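PDB 5IFF: uncharacterized protein from Pyrococcus abyssi, which acts as a restriction DNA glycosylase (R.PabI) that probably releases adenine bases from double-stranded DNA, held here as a tetramer on nonspecific DNA. Local coordinates for residues A[3-8]-A[72-77]; A[98-103]-A[204-209]; A[107-112]-A[152-157]. The protein carries 2 engineered substitutions. One frame throughout, in Å; residues are numbered along the deposited sequence.

Contact 1 of 3, residues A[3-8]-A[72-77]; sequences ASVSFE and LSRMVR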
# COMPACT_ATOMS: atom_id res chain seq x y z
N ALA A 3 -11.62 12.13 -12.10
CA ALA A 3 -12.50 12.79 -13.10
C ALA A 3 -12.32 14.31 -13.00
O ALA A 3 -11.84 14.84 -11.98
CB ALA A 3 -13.93 12.43 -12.84
N SER A 4 -12.70 15.02 -14.05
CA SER A 4 -12.59 16.48 -14.03
C SER A 4 -13.93 17.04 -14.55
O SER A 4 -14.34 16.74 -15.68
CB SER A 4 -11.40 16.89 -14.87
OG SER A 4 -11.26 18.26 -14.95
N VAL A 5 -14.62 17.80 -13.70
CA VAL A 5 -16.00 18.21 -13.94
C VAL A 5 -16.03 19.68 -14.25
O VAL A 5 -15.44 20.45 -13.52
CB VAL A 5 -16.93 17.96 -12.71
CG1 VAL A 5 -18.33 18.45 -13.03
CG2 VAL A 5 -16.94 16.47 -12.31
N SER A 6 -16.72 20.09 -15.31
CA SER A 6 -16.74 21.52 -15.62
C SER A 6 -18.09 21.92 -16.20
O SER A 6 -18.89 21.06 -16.54
CB SER A 6 -15.61 21.86 -16.59
OG SER A 6 -15.81 21.15 -17.81
N PHE A 7 -18.35 23.23 -16.24
CA PHE A 7 -19.46 23.77 -17.01
C PHE A 7 -18.94 24.30 -18.34
O PHE A 7 -18.06 25.15 -18.35
CB PHE A 7 -20.20 24.88 -16.23
CG PHE A 7 -21.28 25.56 -17.04
CD1 PHE A 7 -22.53 24.97 -17.19
CD2 PHE A 7 -21.02 26.77 -17.69
CE1 PHE A 7 -23.51 25.57 -17.95
CE2 PHE A 7 -22.01 27.39 -18.46
CZ PHE A 7 -23.25 26.78 -18.60
N GLU A 8 -19.48 23.77 -19.45
CA GLU A 8 -19.12 24.22 -20.81
C GLU A 8 -20.32 24.25 -21.75
O GLU A 8 -21.06 23.26 -21.85
CB GLU A 8 -18.08 23.28 -21.44
CG GLU A 8 -16.77 23.27 -20.75
CD GLU A 8 -15.92 22.09 -21.15
OE1 GLU A 8 -16.05 21.56 -22.28
OE2 GLU A 8 -15.11 21.69 -20.30
N LEU A 72 -20.07 14.10 -7.92
CA LEU A 72 -21.48 14.39 -8.03
C LEU A 72 -21.84 15.75 -7.36
O LEU A 72 -22.69 16.45 -7.87
CB LEU A 72 -22.33 13.26 -7.39
CG LEU A 72 -23.86 13.47 -7.52
CD1 LEU A 72 -24.40 13.50 -9.00
CD2 LEU A 72 -24.61 12.37 -6.74
N SER A 73 -21.23 16.11 -6.22
CA SER A 73 -21.66 17.40 -5.63
C SER A 73 -21.19 18.58 -6.49
O SER A 73 -21.85 19.63 -6.54
CB SER A 73 -21.16 17.60 -4.17
OG SER A 73 -19.77 17.38 -3.99
N ARG A 74 -20.05 18.43 -7.16
CA ARG A 74 -19.60 19.52 -8.02
C ARG A 74 -20.50 19.59 -9.28
O ARG A 74 -20.84 20.70 -9.74
CB ARG A 74 -18.10 19.38 -8.38
CG ARG A 74 -17.63 20.43 -9.44
CD ARG A 74 -16.12 20.41 -9.66
NE ARG A 74 -15.39 21.04 -8.55
CZ ARG A 74 -14.09 21.33 -8.57
NH1 ARG A 74 -13.34 21.05 -9.63
NH2 ARG A 74 -13.53 21.91 -7.50
N MET A 75 -20.91 18.43 -9.81
CA MET A 75 -21.84 18.40 -10.92
C MET A 75 -23.13 19.16 -10.57
O MET A 75 -23.62 20.02 -11.32
CB MET A 75 -22.22 16.97 -11.28
CG MET A 75 -21.05 16.23 -11.92
SD MET A 75 -21.26 14.44 -11.91
CE MET A 75 -22.85 14.13 -12.41
N VAL A 76 -23.68 18.78 -9.44
CA VAL A 76 -24.98 19.31 -9.02
C VAL A 76 -24.90 20.80 -8.67
O VAL A 76 -25.77 21.58 -9.07
CB VAL A 76 -25.56 18.48 -7.82
CG1 VAL A 76 -26.80 19.15 -7.19
CG2 VAL A 76 -25.96 17.08 -8.36
N ARG A 77 -23.86 21.22 -7.96
CA ARG A 77 -23.78 22.64 -7.60
C ARG A 77 -23.63 23.45 -8.90
O ARG A 77 -24.27 24.50 -9.07
CB ARG A 77 -22.64 22.93 -6.61
CG ARG A 77 -22.62 24.40 -6.16
CD ARG A 77 -21.52 24.71 -5.16
NE ARG A 77 -21.74 24.11 -3.84
CZ ARG A 77 -21.11 23.03 -3.41
NH1 ARG A 77 -21.35 22.55 -2.20
NH2 ARG A 77 -20.24 22.42 -4.21
O HOH W 1 -13.70 18.29 -11.10
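Arg-74 lays the aliphatic part of its side chain alongside Val-5. Its CD sits 4.0 Å from Val-5 CB and about as far from the carbonyl oxygen of the same residue, which lies at the guanidinium edge, near its plane. The chain leaves the helix extended and bends only at chi3 (-75°), and this turn brings NH1 within weak hydrogen-bonding distance (3.1 Å) of a water that also accepts the bond from Val-5 N, at 2.8 Å. The polar contact is therefore indirect, while NH2 forms a salt bridge with Asp-69. Arginine suits this border position because its methylenes can pack on a valine while the charged end goes on to Asp-69 and the water. A leucine here would probably cost Asp-69 its salt bridge to Arg-74, leaving it the long, weak pairing with Arg-77, and take one partner from the water. The setting is helix 72-81 laid against strand 4-8, an outer strand of a three-stranded antiparallel sheet. Strand alternation turns Val-5 toward the helix, whereas Ser-4 and Ser-6 point away, where Ser-6 OG bonds Glu-8 OE2 at 2.6 Å. The next residue, Met-75, meets the valine through CG, which approaches Val-5 CG1 to 3.7 Å and CG2 to 4.1 Å; the side chains cross at about a right angle. With chi1 of the valine at 178°, CG1 lies anti to the backbone N, which turns it toward Met-75 CG. Flexible and unbranched, Met-75 also touches Met-191 of helix 188-201 and approaches Ile-60, an adenine-binding residue, though no adenine is bound to this chain here.

Contact 2 of 3, residues A[98-103]-A[204-209]; sequences DDVKSY and THKNDI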
# COMPACT_ATOMS: atom_id res chain seq x y z
N ASP A 98 -38.08 12.56 1.51
CA ASP A 98 -39.04 12.50 2.62
C ASP A 98 -39.80 11.20 2.64
O ASP A 98 -40.17 10.70 3.70
CB ASP A 98 -40.06 13.65 2.53
CG ASP A 98 -39.45 14.99 2.92
OD1 ASP A 98 -38.41 14.97 3.63
OD2 ASP A 98 -40.00 16.05 2.53
N ASP A 99 -40.06 10.67 1.46
CA ASP A 99 -40.85 9.45 1.29
C ASP A 99 -40.02 8.15 1.53
O ASP A 99 -40.56 7.09 1.76
CB ASP A 99 -41.46 9.41 -0.13
CG ASP A 99 -42.36 10.64 -0.44
OD1 ASP A 99 -42.94 11.25 0.50
OD2 ASP A 99 -42.51 10.98 -1.63
N VAL A 100 -38.71 8.24 1.43
CA VAL A 100 -37.86 7.04 1.57
C VAL A 100 -37.66 6.69 3.06
O VAL A 100 -37.11 7.53 3.80
CB VAL A 100 -36.51 7.27 0.89
CG1 VAL A 100 -35.53 6.09 1.15
CG2 VAL A 100 -36.72 7.47 -0.62
N LYS A 101 -38.06 5.48 3.49
CA LYS A 101 -37.92 5.03 4.90
C LYS A 101 -37.28 3.62 4.97
O LYS A 101 -37.29 2.96 6.00
CB LYS A 101 -39.27 4.99 5.61
CG LYS A 101 -40.05 6.29 5.65
CD LYS A 101 -39.40 7.31 6.56
CE LYS A 101 -40.15 8.62 6.56
NZ LYS A 101 -39.36 9.69 7.22
N SER A 102 -36.77 3.16 3.84
CA SER A 102 -36.12 1.85 3.80
C SER A 102 -34.98 1.92 2.78
O SER A 102 -35.08 2.66 1.81
CB SER A 102 -37.12 0.77 3.43
OG SER A 102 -36.44 -0.46 3.31
N TYR A 103 -33.91 1.17 3.02
CA TYR A 103 -32.66 1.38 2.30
C TYR A 103 -32.07 0.07 1.84
O TYR A 103 -32.33 -0.98 2.44
CB TYR A 103 -31.65 2.12 3.19
CG TYR A 103 -32.26 3.39 3.75
CD1 TYR A 103 -32.30 4.55 2.99
CD2 TYR A 103 -32.83 3.41 5.02
CE1 TYR A 103 -32.92 5.73 3.50
CE2 TYR A 103 -33.40 4.56 5.54
CZ TYR A 103 -33.44 5.72 4.77
OH TYR A 103 -34.03 6.87 5.24
N THR A 204 -27.77 7.20 6.24
CA THR A 204 -26.69 8.16 6.36
C THR A 204 -26.43 8.88 5.03
O THR A 204 -26.24 10.11 4.99
CB THR A 204 -25.39 7.47 6.83
OG1 THR A 204 -25.60 6.96 8.15
CG2 THR A 204 -24.25 8.48 6.89
N HIS A 205 -26.44 8.11 3.94
CA HIS A 205 -26.25 8.74 2.64
C HIS A 205 -27.39 9.71 2.34
O HIS A 205 -27.14 10.79 1.85
CB HIS A 205 -26.16 7.70 1.51
CG HIS A 205 -24.83 7.02 1.41
ND1 HIS A 205 -23.63 7.70 1.50
CD2 HIS A 205 -24.51 5.71 1.26
CE1 HIS A 205 -22.63 6.83 1.41
NE2 HIS A 205 -23.14 5.62 1.26
N LYS A 206 -28.62 9.29 2.63
CA LYS A 206 -29.79 10.19 2.40
C LYS A 206 -29.63 11.51 3.19
O LYS A 206 -29.87 12.62 2.66
CB LYS A 206 -31.10 9.48 2.82
CG LYS A 206 -32.33 10.41 2.66
CD LYS A 206 -33.68 9.73 3.00
CE LYS A 206 -34.13 10.09 4.37
NZ LYS A 206 -35.53 9.54 4.71
N ASN A 207 -29.26 11.38 4.46
CA ASN A 207 -29.09 12.55 5.30
C ASN A 207 -28.05 13.46 4.70
O ASN A 207 -28.24 14.68 4.69
CB ASN A 207 -28.69 12.15 6.74
CG ASN A 207 -29.83 11.47 7.48
OD1 ASN A 207 -31.01 11.61 7.12
ND2 ASN A 207 -29.49 10.77 8.54
N ASP A 208 -26.97 12.86 4.19
CA ASP A 208 -25.92 13.66 3.56
C ASP A 208 -26.45 14.40 2.36
O ASP A 208 -26.15 15.58 2.18
CB ASP A 208 -24.73 12.82 3.11
CG ASP A 208 -23.87 12.33 4.26
OD1 ASP A 208 -23.98 12.88 5.39
OD2 ASP A 208 -23.03 11.44 3.98
N ILE A 209 -27.18 13.68 1.49
CA ILE A 209 -27.71 14.28 0.27
C ILE A 209 -28.72 15.39 0.61
O ILE A 209 -28.69 16.44 -0.02
CB ILE A 209 -28.41 13.25 -0.64
CG1 ILE A 209 -27.41 12.19 -1.13
CG2 ILE A 209 -29.10 13.96 -1.87
CD1 ILE A 209 -26.18 12.83 -1.90
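Lys-206 extends from helix 203-216 to Val-100 and Tyr-103, joining that helix to the turn that follows the C-terminal end of helix 87-99. In this helical layer, completed by helix 188-201, a lysine gathers the oxygens at and just beyond the end of another helix. Its NZ gives one hydrogen bond to Val-100 O (2.7 Å), reaching it nearly along the C=O axis at a C=O...N angle of 163°. A second goes to Tyr-103 OH (3.1 Å) and a third to Ala-97 O, so all three ammonium N-H groups can be used. Two of these acceptors are backbone carbonyls near a helix C-terminus, whose partial negative charge would probably favour the lysine's positive one. That may offset Lys-101, whose NZ lies 4.6 Å from Lys-206 NZ. Lysine suits the place because it combines this charge with length: chi1 and chi2 are extended, and chi3, near 100° and off a staggered value, swings the end toward its acceptors. Lys-206 CD lies 4.3 Å from Val-100 CB, and both side chains rest on Ile-199. Val-100 is the first residue to leave helical geometry, and its carbonyl turns to the lysine. The backbone N of Tyr-103 is satisfied by Asp-106 OD2, and that of Lys-101 by the hydroxyl of Tyr-119 in the third subunit. Tyrosine serves by offering an acceptor at the end of a rigid ring. The two side chains cross at about a right angle; Lys-206 CD comes to the ring's edge, 4.1 Å from Tyr-103 CE1, and Lys-206 CE lies 3.3 Å from Tyr-103 OH.

Contact 3 of 3, residues A[107-112]-A[152-157]; sequences KGIRRE and VGYQSM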
# COMPACT_ATOMS: atom_id res chain seq x y z
N LYS A 107 -31.36 -4.37 3.72
CA LYS A 107 -31.58 -5.69 3.18
C LYS A 107 -30.48 -6.62 3.60
O LYS A 107 -30.71 -7.76 3.97
CB LYS A 107 -31.67 -5.65 1.65
CG LYS A 107 -32.99 -5.16 1.15
CD LYS A 107 -32.98 -4.98 -0.35
CE LYS A 107 -33.55 -6.21 -1.04
NZ LYS A 107 -35.02 -6.36 -0.81
N GLY A 108 -29.26 -6.11 3.56
CA GLY A 108 -28.11 -6.86 4.02
C GLY A 108 -27.80 -8.02 3.09
O GLY A 108 -28.17 -8.01 1.92
N ILE A 109 -27.13 -9.03 3.65
CA ILE A 109 -26.65 -10.19 2.93
C ILE A 109 -27.17 -11.46 3.59
O ILE A 109 -27.07 -11.60 4.81
CB ILE A 109 -25.12 -10.18 2.92
CG1 ILE A 109 -24.63 -9.04 2.01
CG2 ILE A 109 -24.57 -11.52 2.50
CD1 ILE A 109 -23.45 -8.24 2.54
N ARG A 110 -27.77 -12.39 2.84
CA ARG A 110 -28.25 -13.63 3.46
C ARG A 110 -27.52 -14.89 2.91
O ARG A 110 -27.07 -14.91 1.77
CB ARG A 110 -29.76 -13.76 3.27
CG ARG A 110 -30.22 -14.05 1.84
CD ARG A 110 -31.74 -14.11 1.77
NE ARG A 110 -32.24 -14.74 0.55
CZ ARG A 110 -32.57 -14.09 -0.56
NH1 ARG A 110 -32.45 -12.77 -0.61
NH2 ARG A 110 -33.02 -14.75 -1.62
N ARG A 111 -27.41 -15.93 3.74
CA ARG A 111 -26.83 -17.18 3.26
C ARG A 111 -27.94 -18.22 3.15
O ARG A 111 -28.68 -18.45 4.10
CB ARG A 111 -25.72 -17.69 4.18
CG ARG A 111 -25.12 -19.03 3.70
CD ARG A 111 -24.12 -19.62 4.66
NE ARG A 111 -22.91 -18.81 4.86
CZ ARG A 111 -21.99 -18.59 3.94
NH1 ARG A 111 -20.91 -17.86 4.21
NH2 ARG A 111 -22.14 -19.10 2.73
N GLU A 112 -28.07 -18.81 1.97
CA GLU A 112 -29.11 -19.80 1.72
C GLU A 112 -28.48 -21.16 1.62
O GLU A 112 -27.42 -21.32 1.01
CB GLU A 112 -29.89 -19.49 0.44
CG GLU A 112 -30.75 -18.23 0.50
CD GLU A 112 -31.75 -18.16 -0.66
OE1 GLU A 112 -31.73 -19.06 -1.53
OE2 GLU A 112 -32.55 -17.20 -0.71
N VAL A 152 -19.11 -4.63 11.75
CA VAL A 152 -20.15 -5.63 11.56
C VAL A 152 -21.18 -5.24 10.48
O VAL A 152 -22.00 -6.07 10.07
CB VAL A 152 -20.90 -5.88 12.90
CG1 VAL A 152 -21.94 -4.79 13.14
CG2 VAL A 152 -21.52 -7.27 12.93
N GLY A 153 -21.15 -4.01 10.00
CA GLY A 153 -22.13 -3.59 9.00
C GLY A 153 -21.88 -3.83 7.51
O GLY A 153 -21.11 -4.71 7.08
N TYR A 154 -22.58 -3.03 6.70
CA TYR A 154 -22.42 -3.07 5.26
C TYR A 154 -22.11 -1.66 4.77
O TYR A 154 -22.54 -0.66 5.36
CB TYR A 154 -23.67 -3.61 4.58
CG TYR A 154 -24.26 -4.83 5.24
CD1 TYR A 154 -23.69 -6.09 5.07
CD2 TYR A 154 -25.40 -4.73 6.05
CE1 TYR A 154 -24.23 -7.22 5.68
CE2 TYR A 154 -25.95 -5.87 6.66
CZ TYR A 154 -25.36 -7.11 6.47
OH TYR A 154 -25.88 -8.24 7.07
N GLN A 155 -21.33 -1.56 3.70
CA GLN A 155 -21.08 -0.28 3.10
C GLN A 155 -21.83 -0.28 1.76
O GLN A 155 -21.71 -1.24 1.02
CB GLN A 155 -19.59 -0.07 2.89
CG GLN A 155 -19.09 1.32 3.10
CD GLN A 155 -17.59 1.34 3.26
OE1 GLN A 155 -16.86 0.79 2.43
NE2 GLN A 155 -17.12 1.95 4.34
N SER A 156 -22.58 0.77 1.45
CA SER A 156 -23.22 0.80 0.13
C SER A 156 -22.37 1.61 -0.83
O SER A 156 -21.82 2.63 -0.43
CB SER A 156 -24.64 1.38 0.20
OG SER A 156 -24.57 2.56 0.99
N MET A 157 -22.26 1.19 -2.09
CA MET A 157 -21.49 1.98 -3.06
C MET A 157 -22.35 2.25 -4.27
O MET A 157 -23.06 1.37 -4.72
CB MET A 157 -20.20 1.25 -3.48
CG MET A 157 -19.19 1.05 -2.27
SD MET A 157 -17.48 1.00 -2.81
CE MET A 157 -17.51 -0.46 -3.85
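Tyr-154 packs on Gly-108 and Ile-109 in a CH-pi and apolar contact that joins the start of strand 154-163 to the turn between helix 104-107 and strand 110-114. The two strands are not neighbours in the antiparallel sheet: 110-114 pairs with 121-134, which pairs with 140-147, which in turn pairs with 154-163. The contact therefore reaches past two intervening strands. Gly-108 CA stands over one face of the tyrosine, 3.9 Å from the ring centroid and 25° off the ring normal, displaced toward the rim; its closest ring atom is Tyr-154 CE2, at 3.6 Å. Glycine suits this place twice over. It leaves the helix with positive phi (70°), which it tolerates readily, and a beta carbon would come too close to Tyr-154 CE2. Ile-109 next brings in its terminal methyl obliquely: CD1 lies 3.3 Å from Tyr-154 CD1 and 3.4 Å from CE1, a tight fit. A branched aliphatic residue can spread over several neighbours, and Ile-109 also touches Tyr-128 and His-147 on the two middle strands. Tyr-154 CG is anti to the carbonyl carbon (chi1 -44°), which helps set the ring's face over Gly-108 CA. Farther along strand 110-114, Arg-110 grips Glu-112 side-on, with NE and NH2 both bonded to the single oxygen OE2, at 2.8 and 2.7 Å; NE meets it on the anti side and NH2 on the syn side, the latter tilted well out of the carboxylate plane. The remaining nitrogen, NH1, forms a salt bridge with Glu-125 of the third subunit. The bound DNA comes within about 7 Å at the nearest atom. Packing of a helix-to-strand turn against strand 154-163 is here part of the curved antiparallel sheet that gives R.PabI its half-pipe fold.

How the contacts relate
Contact 2 is the buried one, whereas contacts 1 and 3 are partly buried and lie on opposite sides of the chain's centre, about 31 Å apart between centres. Chemistry follows place. Contact 1 sets a helix against the small sheet by apolar packing and a shared water; contact 2 joins a helix to the loop after another through direct hydrogen bonds from a lysine ammonium; contact 3 uses carbon contacts alone between a turn and a strand of the large sheet. Helices 72-81 and 87-99 follow each other, linking contacts 1 and 2 in series. Contact 3 is nested inside the loop closed by contact 2, which it touches where His-205 CD2 lies 3.2 Å from Ser-156 OG, and both meet the third subunit.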